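Local atomic coordinates of D-glycerate 2-kinase (Thermotoga maritima, PDB entry 2B8N), a protein that phosphorylates D-glycerate to 2-phosphoglycerate at the expense of ATP, with magnesium as cofactor, in the breakdown of serine via 3-hydroxypyruvate. Residues Q154-A159 against Y232-S237; N171-H176 against K227-Y232. All coordinates share one frame; numbering follows the deposited sequence.

Contact 1: residues Q154-A159 against Y232-S237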
ATOM      1  N   GLN A 154      -9.891 -18.897  -7.432  1.00 29.25           N
ATOM      2  CA  GLN A 154      -9.556 -19.036  -6.002  1.00 31.21           C
ATOM      3  C   GLN A 154      -8.590 -20.235  -5.798  1.00 30.15           C
ATOM      4  O   GLN A 154      -7.492 -20.087  -5.260  1.00 30.35           O
ATOM      5  CB  GLN A 154     -10.843 -19.203  -5.151  1.00 31.36           C
ATOM      6  CG  GLN A 154     -11.719 -17.909  -4.977  1.00 38.42           C
ATOM      7  CD  GLN A 154     -13.190 -18.163  -4.477  1.00 37.60           C
ATOM      8  OE1 GLN A 154     -14.156 -17.642  -5.056  1.00 43.97           O
ATOM      9  NE2 GLN A 154     -13.342 -18.960  -3.406  1.00 40.47           N
ATOM     10  N   LYS A 155      -8.995 -21.414  -6.274  1.00 29.58           N
ATOM     11  CA  LYS A 155      -8.236 -22.653  -6.037  1.00 29.39           C
ATOM     12  C   LYS A 155      -6.858 -22.677  -6.707  1.00 29.18           C
ATOM     13  O   LYS A 155      -5.904 -23.193  -6.129  1.00 30.64           O
ATOM     14  CB  LYS A 155      -9.011 -23.890  -6.517  1.00 28.84           C
ATOM     15  CG  LYS A 155     -10.212 -24.325  -5.671  1.00 29.71           C
ATOM     16  CD  LYS A 155     -10.341 -25.854  -5.733  1.00 30.61           C
ATOM     17  CE  LYS A 155     -11.649 -26.398  -5.144  1.00 33.07           C
ATOM     18  NZ  LYS A 155     -11.775 -27.903  -5.329  1.00 32.44           N
ATOM     19  N   LEU A 156      -6.767 -22.150  -7.921  1.00 27.72           N
ATOM     20  CA  LEU A 156      -5.505 -22.139  -8.671  1.00 28.65           C
ATOM     21  C   LEU A 156      -4.427 -21.268  -8.039  1.00 28.77           C
ATOM     22  O   LEU A 156      -3.249 -21.634  -8.068  1.00 27.45           O
ATOM     23  CB  LEU A 156      -5.709 -21.598 -10.094  1.00 29.39           C
ATOM     24  CG  LEU A 156      -6.064 -22.596 -11.175  1.00 32.72           C
ATOM     25  CD1 LEU A 156      -6.414 -21.878 -12.490  1.00 34.72           C
ATOM     26  CD2 LEU A 156      -4.917 -23.600 -11.367  1.00 38.72           C
ATOM     27  N   THR A 157      -4.845 -20.086  -7.555  1.00 29.05           N
ATOM     28  CA  THR A 157      -4.006 -19.133  -6.811  1.00 29.18           C
ATOM     29  C   THR A 157      -3.409 -19.782  -5.566  1.00 29.70           C
ATOM     30  O   THR A 157      -2.192 -19.771  -5.348  1.00 30.03           O
ATOM     31  CB  THR A 157      -4.860 -17.917  -6.327  1.00 28.77           C
ATOM     32  OG1 THR A 157      -5.505 -17.280  -7.440  1.00 29.91           O
ATOM     33  CG2 THR A 157      -4.020 -16.892  -5.624  1.00 28.90           C
ATOM     34  N   SER A 158      -4.287 -20.364  -4.760  1.00 29.69           N
ATOM     35  CA  SER A 158      -3.898 -20.957  -3.504  1.00 30.37           C
ATOM     36  C   SER A 158      -2.929 -22.122  -3.748  1.00 29.86           C
ATOM     37  O   SER A 158      -1.922 -22.279  -3.048  1.00 31.06           O
ATOM     38  CB  SER A 158      -5.150 -21.413  -2.757  1.00 30.42           C
ATOM     39  OG  SER A 158      -4.845 -21.804  -1.430  1.00 34.57           O
ATOM     40  N   ALA A 159      -3.219 -22.915  -4.771  1.00 28.10           N
ATOM     41  CA  ALA A 159      -2.333 -23.992  -5.177  1.00 27.20           C
ATOM     42  C   ALA A 159      -0.967 -23.450  -5.527  1.00 27.47           C
ATOM     43  O   ALA A 159       0.052 -24.054  -5.185  1.00 26.14           O
ATOM     44  CB  ALA A 159      -2.909 -24.709  -6.395  1.00 27.21           C
ATOM     45  N   TYR A 232       4.608 -26.105 -11.742  1.00 27.54           N
ATOM     46  CA  TYR A 232       4.220 -26.449 -10.373  1.00 28.04           C
ATOM     47  C   TYR A 232       3.245 -27.632 -10.307  1.00 28.73           C
ATOM     48  O   TYR A 232       2.681 -27.917  -9.249  1.00 28.96           O
ATOM     49  CB  TYR A 232       3.672 -25.209  -9.650  1.00 28.29           C
ATOM     50  CG  TYR A 232       4.720 -24.120  -9.517  1.00 29.68           C
ATOM     51  CD1 TYR A 232       5.687 -24.185  -8.520  1.00 31.63           C
ATOM     52  CD2 TYR A 232       4.773 -23.051 -10.407  1.00 31.07           C
ATOM     53  CE1 TYR A 232       6.662 -23.220  -8.398  1.00 26.06           C
ATOM     54  CE2 TYR A 232       5.751 -22.070 -10.286  1.00 34.41           C
ATOM     55  CZ  TYR A 232       6.694 -22.174  -9.274  1.00 30.07           C
ATOM     56  OH  TYR A 232       7.664 -21.226  -9.123  1.00 27.45           O
ATOM     57  N   GLY A 233       3.060 -28.323 -11.434  1.00 28.53           N
ATOM     58  CA  GLY A 233       2.181 -29.487 -11.514  1.00 27.06           C
ATOM     59  C   GLY A 233       0.738 -29.231 -11.122  1.00 26.74           C
ATOM     60  O   GLY A 233       0.111 -30.091 -10.526  1.00 25.91           O
ATOM     61  N   ILE A 234       0.194 -28.063 -11.447  1.00 27.00           N
ATOM     62  CA  ILE A 234      -1.192 -27.772 -11.091  1.00 28.23           C
ATOM     63  C   ILE A 234      -2.137 -28.166 -12.225  1.00 29.23           C
ATOM     64  O   ILE A 234      -2.112 -27.564 -13.303  1.00 30.49           O
ATOM     65  CB  ILE A 234      -1.360 -26.303 -10.681  1.00 28.58           C
ATOM     66  CG1 ILE A 234      -0.586 -26.052  -9.379  1.00 32.26           C
ATOM     67  CG2 ILE A 234      -2.839 -25.963 -10.476  1.00 29.50           C
ATOM     68  CD1 ILE A 234      -0.116 -24.639  -9.189  1.00 34.47           C
ATOM     69  N   GLU A 235      -2.960 -29.185 -11.971  1.00 28.78           N
ATOM     70  CA  GLU A 235      -3.928 -29.678 -12.948  1.00 28.03           C
ATOM     71  C   GLU A 235      -5.075 -28.658 -13.118  1.00 28.00           C
ATOM     72  O   GLU A 235      -5.512 -28.041 -12.148  1.00 26.52           O
ATOM     73  CB  GLU A 235      -4.456 -31.054 -12.518  1.00 27.43           C
ATOM     74  N   THR A 236      -5.540 -28.489 -14.361  1.00 29.67           N
ATOM     75  CA  THR A 236      -6.590 -27.505 -14.724  1.00 30.03           C
ATOM     76  C   THR A 236      -7.558 -28.046 -15.797  1.00 29.90           C
ATOM     77  O   THR A 236      -7.173 -28.878 -16.630  1.00 30.61           O
ATOM     78  CB  THR A 236      -5.971 -26.217 -15.314  1.00 30.66           C
ATOM     79  OG1 THR A 236      -5.152 -26.547 -16.446  1.00 31.51           O
ATOM     80  CG2 THR A 236      -5.132 -25.509 -14.283  1.00 32.29           C
ATOM     81  N   SER A 237      -8.791 -27.542 -15.806  1.00 28.55           N
ATOM     82  CA  SER A 237      -9.807 -27.996 -16.767  1.00 28.00           C
ATOM     83  C   SER A 237      -9.444 -27.700 -18.246  1.00 28.23           C
ATOM     84  O   SER A 237      -8.439 -27.052 -18.535  1.00 27.86           O
ATOM     85  CB  SER A 237     -11.181 -27.383 -16.410  1.00 28.53           C
ATOM     86  OG  SER A 237     -11.141 -25.967 -16.245  1.00 27.97           O
TER
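No flat group has a face or edge in the meeting of L156 and A159 with I234 and T236, which is aliphatic throughout; the one ring nearby, that of Y232, is directed away from residues 154-159 and has its OH hydrogen-bonded to E169. The two branches of I234 divide the work. Its CG2, set anti to the backbone N, lies 3.3 Å from CD2 of L156, while the CG1 arm (chi1 -66°) carries CD1 to 4.0 Å from CB of A159. CD2 of L156 also meets CG2 of T236, 3.5 Å away, the two side chains crossing at about a right angle. T236 thus offers its methyl to the helix, and its OG1 hydrogen-bonds to K241. G233, with phi 58°, is the C-prime residue of the Schellman motif that ends helix 222-231, and the chain then passes directly into I234. A glycine in place of I234 would probably open a gap beside L156 and A159 and leave this loop less firmly seated on the helix. With 178 Å² buried and every contact between carbons, the association of the segments should rest on shape and exclusion of water, while polar groups such as T236 OG1 find partners elsewhere.

Contact 2: residues N171-H176 against K227-Y232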
ATOM      1  N   ASN A 171       0.935 -13.839 -11.147  1.00 28.71           N
ATOM      2  CA  ASN A 171       0.407 -12.754 -11.964  1.00 29.63           C
ATOM      3  C   ASN A 171       0.257 -13.138 -13.448  1.00 29.63           C
ATOM      4  O   ASN A 171      -0.764 -12.856 -14.077  1.00 28.62           O
ATOM      5  CB  ASN A 171       1.307 -11.530 -11.805  1.00 31.02           C
ATOM      6  CG  ASN A 171       0.582 -10.220 -12.024  1.00 34.33           C
ATOM      7  OD1 ASN A 171      -0.654 -10.113 -11.909  1.00 35.37           O
ATOM      8  ND2 ASN A 171       1.367  -9.190 -12.313  1.00 38.99           N
ATOM      9  N   THR A 172       1.259 -13.805 -14.001  1.00 29.85           N
ATOM     10  CA  THR A 172       1.166 -14.266 -15.387  1.00 29.80           C
ATOM     11  C   THR A 172      -0.107 -15.105 -15.590  1.00 29.08           C
ATOM     12  O   THR A 172      -0.894 -14.857 -16.517  1.00 29.53           O
ATOM     13  CB  THR A 172       2.440 -15.033 -15.793  1.00 29.46           C
ATOM     14  OG1 THR A 172       3.530 -14.103 -15.933  1.00 32.11           O
ATOM     15  CG2 THR A 172       2.256 -15.784 -17.097  1.00 30.39           C
ATOM     16  N   VAL A 173      -0.334 -16.060 -14.696  1.00 28.47           N
ATOM     17  CA  VAL A 173      -1.502 -16.932 -14.806  1.00 27.39           C
ATOM     18  C   VAL A 173      -2.795 -16.168 -14.599  1.00 28.17           C
ATOM     19  O   VAL A 173      -3.727 -16.314 -15.384  1.00 27.60           O
ATOM     20  CB  VAL A 173      -1.474 -18.066 -13.803  1.00 25.40           C
ATOM     21  CG1 VAL A 173      -2.702 -18.915 -13.961  1.00 24.26           C
ATOM     22  CG2 VAL A 173      -0.226 -18.929 -14.007  1.00 28.95           C
ATOM     23  N   ARG A 174      -2.850 -15.349 -13.552  1.00 28.75           N
ATOM     24  CA  ARG A 174      -4.079 -14.596 -13.248  1.00 28.92           C
ATOM     25  C   ARG A 174      -4.534 -13.687 -14.372  1.00 29.06           C
ATOM     26  O   ARG A 174      -5.737 -13.557 -14.594  1.00 29.84           O
ATOM     27  CB  ARG A 174      -3.975 -13.779 -11.938  1.00 28.58           C
ATOM     28  CG  ARG A 174      -4.278 -14.583 -10.668  1.00 27.56           C
ATOM     29  CD  ARG A 174      -5.646 -15.277 -10.696  1.00 30.08           C
ATOM     30  NE  ARG A 174      -6.767 -14.361 -10.482  1.00 31.34           N
ATOM     31  CZ  ARG A 174      -7.160 -13.905  -9.292  1.00 27.99           C
ATOM     32  NH1 ARG A 174      -6.521 -14.267  -8.197  1.00 32.76           N
ATOM     33  NH2 ARG A 174      -8.192 -13.078  -9.185  1.00 28.99           N
ATOM     34  N   LYS A 175      -3.586 -13.051 -15.062  1.00 28.09           N
ATOM     35  CA  LYS A 175      -3.909 -12.100 -16.131  1.00 26.76           C
ATOM     36  C   LYS A 175      -4.554 -12.826 -17.324  1.00 27.10           C
ATOM     37  O   LYS A 175      -5.384 -12.254 -18.055  1.00 25.75           O
ATOM     38  CB  LYS A 175      -2.647 -11.328 -16.579  1.00 25.43           C
ATOM     39  CG  LYS A 175      -2.085 -10.356 -15.520  1.00 26.70           C
ATOM     40  CD  LYS A 175      -0.805  -9.591 -15.950  1.00 27.45           C
ATOM     41  CE  LYS A 175       0.467 -10.448 -15.991  1.00 27.19           C
ATOM     42  NZ  LYS A 175       1.657  -9.634 -16.477  1.00 22.15           N
ATOM     43  N   HIS A 176      -4.181 -14.092 -17.501  1.00 26.62           N
ATOM     44  CA  HIS A 176      -4.663 -14.879 -18.610  1.00 26.94           C
ATOM     45  C   HIS A 176      -5.982 -15.630 -18.278  1.00 28.65           C
ATOM     46  O   HIS A 176      -6.496 -16.403 -19.102  1.00 30.04           O
ATOM     47  CB  HIS A 176      -3.544 -15.825 -19.094  1.00 26.86           C
ATOM     48  CG  HIS A 176      -2.471 -15.144 -19.892  1.00 24.91           C
ATOM     49  ND1 HIS A 176      -1.374 -14.540 -19.313  1.00 28.06           N
ATOM     50  CD2 HIS A 176      -2.332 -14.968 -21.228  1.00 26.07           C
ATOM     51  CE1 HIS A 176      -0.609 -14.021 -20.259  1.00 26.81           C
ATOM     52  NE2 HIS A 176      -1.171 -14.263 -21.429  1.00 25.17           N
ATOM     53  N   LYS A 227       3.078 -22.850 -18.972  1.00 27.90           N
ATOM     54  CA  LYS A 227       4.348 -23.358 -18.462  1.00 27.93           C
ATOM     55  C   LYS A 227       4.478 -23.202 -16.944  1.00 27.95           C
ATOM     56  O   LYS A 227       5.103 -24.036 -16.291  1.00 29.09           O
ATOM     57  CB  LYS A 227       5.517 -22.670 -19.159  1.00 27.28           C
ATOM     58  CG  LYS A 227       5.608 -23.034 -20.608  1.00 29.36           C
ATOM     59  CD  LYS A 227       6.985 -22.788 -21.182  1.00 31.69           C
ATOM     60  CE  LYS A 227       7.149 -23.561 -22.491  1.00 34.42           C
ATOM     61  NZ  LYS A 227       6.999 -25.050 -22.305  1.00 33.61           N
ATOM     62  N   VAL A 228       3.889 -22.146 -16.385  1.00 27.40           N
ATOM     63  CA  VAL A 228       3.865 -21.985 -14.932  1.00 27.27           C
ATOM     64  C   VAL A 228       3.108 -23.132 -14.274  1.00 27.69           C
ATOM     65  O   VAL A 228       3.645 -23.805 -13.399  1.00 28.06           O
ATOM     66  CB  VAL A 228       3.236 -20.676 -14.505  1.00 26.03           C
ATOM     67  CG1 VAL A 228       3.028 -20.659 -12.971  1.00 24.53           C
ATOM     68  CG2 VAL A 228       4.125 -19.523 -14.956  1.00 25.90           C
ATOM     69  N   LEU A 229       1.870 -23.346 -14.712  1.00 27.21           N
ATOM     70  CA  LEU A 229       1.027 -24.428 -14.193  1.00 26.59           C
ATOM     71  C   LEU A 229       1.691 -25.796 -14.323  1.00 26.92           C
ATOM     72  O   LEU A 229       1.681 -26.591 -13.371  1.00 26.79           O
ATOM     73  CB  LEU A 229      -0.317 -24.438 -14.912  1.00 26.19           C
ATOM     74  CG  LEU A 229      -1.202 -23.212 -14.677  1.00 25.55           C
ATOM     75  CD1 LEU A 229      -2.429 -23.273 -15.578  1.00 26.16           C
ATOM     76  CD2 LEU A 229      -1.605 -23.102 -13.214  1.00 22.72           C
ATOM     77  N   GLU A 230       2.264 -26.065 -15.494  1.00 27.16           N
ATOM     78  CA  GLU A 230       3.037 -27.277 -15.686  1.00 28.65           C
ATOM     79  C   GLU A 230       4.204 -27.282 -14.704  1.00 27.50           C
ATOM     80  O   GLU A 230       4.441 -28.279 -14.051  1.00 27.62           O
ATOM     81  CB  GLU A 230       3.527 -27.412 -17.136  1.00 28.69           C
ATOM     82  CG  GLU A 230       4.923 -28.040 -17.288  1.00 33.47           C
ATOM     83  CD  GLU A 230       5.375 -28.158 -18.740  1.00 33.38           C
ATOM     84  OE1 GLU A 230       4.813 -29.017 -19.461  1.00 34.21           O
ATOM     85  OE2 GLU A 230       6.300 -27.401 -19.146  1.00 40.50           O
ATOM     86  N   LYS A 231       4.917 -26.165 -14.581  1.00 27.28           N
ATOM     87  CA  LYS A 231       6.080 -26.111 -13.693  1.00 28.20           C
ATOM     88  C   LYS A 231       5.750 -26.536 -12.264  1.00 28.26           C
ATOM     89  O   LYS A 231       6.525 -27.264 -11.648  1.00 29.38           O
ATOM     90  CB  LYS A 231       6.724 -24.725 -13.673  1.00 27.91           C
ATOM     91  CG  LYS A 231       8.085 -24.695 -12.959  1.00 28.48           C
ATOM     92  CD  LYS A 231       8.881 -23.407 -13.271  1.00 29.41           C
ATOM     93  CE  LYS A 231       9.750 -22.985 -12.093  1.00 29.10           C
ATOM     94  NZ  LYS A 231       8.881 -22.497 -10.985  1.00 23.31           N
ATOM     95  N   TYR A 232       4.608 -26.105 -11.742  1.00 27.54           N
ATOM     96  CA  TYR A 232       4.220 -26.449 -10.373  1.00 28.04           C
ATOM     97  C   TYR A 232       3.245 -27.632 -10.307  1.00 28.73           C
ATOM     98  O   TYR A 232       2.681 -27.917  -9.249  1.00 28.96           O
ATOM     99  CB  TYR A 232       3.672 -25.209  -9.650  1.00 28.29           C
ATOM    100  CG  TYR A 232       4.720 -24.120  -9.517  1.00 29.68           C
ATOM    101  CD1 TYR A 232       5.687 -24.185  -8.520  1.00 31.63           C
ATOM    102  CD2 TYR A 232       4.773 -23.051 -10.407  1.00 31.07           C
ATOM    103  CE1 TYR A 232       6.662 -23.220  -8.398  1.00 26.06           C
ATOM    104  CE2 TYR A 232       5.751 -22.070 -10.286  1.00 34.41           C
ATOM    105  CZ  TYR A 232       6.694 -22.174  -9.274  1.00 30.07           C
ATOM    106  OH  TYR A 232       7.664 -21.226  -9.123  1.00 27.45           O
TER
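V173 overlaps V228 through one methyl: its CG2 rests 3.8 Å from CG1 and 3.9 Å from CB of V228, so it covers the root of the branch as well as one tip. The other methyl of V173, CG1, turns to L229 and lies 4.4 Å from its CD2, a looser approach. Torsions account for this split. With chi1 at 180°, V173 holds CG1 anti to the backbone N and CG2 anti to the carbonyl carbon, directing the pair at successive residues of the other helix; V228 likewise has CG1 anti to its own N and presents that methyl to V173. The closest CA pair, V173 and V228, is 7.4 Å apart, and all three touching side chains are buried.

Polar groups of 171-176 are engaged away from this apolar strip. At the end of helix 167-175, ND1 of H176 donates to O of T172 at 2.9 Å, the N-H...O angle being 167° and the acceptor close to the imidazole plane at the ring edge; NE2 binds E247. That pair of bonds probably fixes the rotation of the ring. K175 forms a salt bridge with D218. The arrangement is apolar helix-to-helix packing, valine against valine and leucine, joining helices 167-175 and 222-231 within the DUF4147 family region.

The centres of contact 1 and contact 2 lie about 9 Å apart, and L229 connects them: its CD2 is 3.8 Å from CD2 of L156, and its CD1 is 3.7 Å from CG2 of T236. The backbone adds a second tie, since I234 N probably hydrogen-bonds to L229 O at 2.8 Å, and Y232 belongs to both contacts. Helix 222-231 packs on helix 167-175 in contact 2, and the loop following it lies against helix 150-162 in contact 1. Helices 150-162 and 167-175 are also joined by a weak hydrogen bond between T157 OG1 and R174 NH1. Neither contact contains an identified substrate, nucleotide or magnesium ligand; their centres lie about 27 and 25 Å from the chain centre.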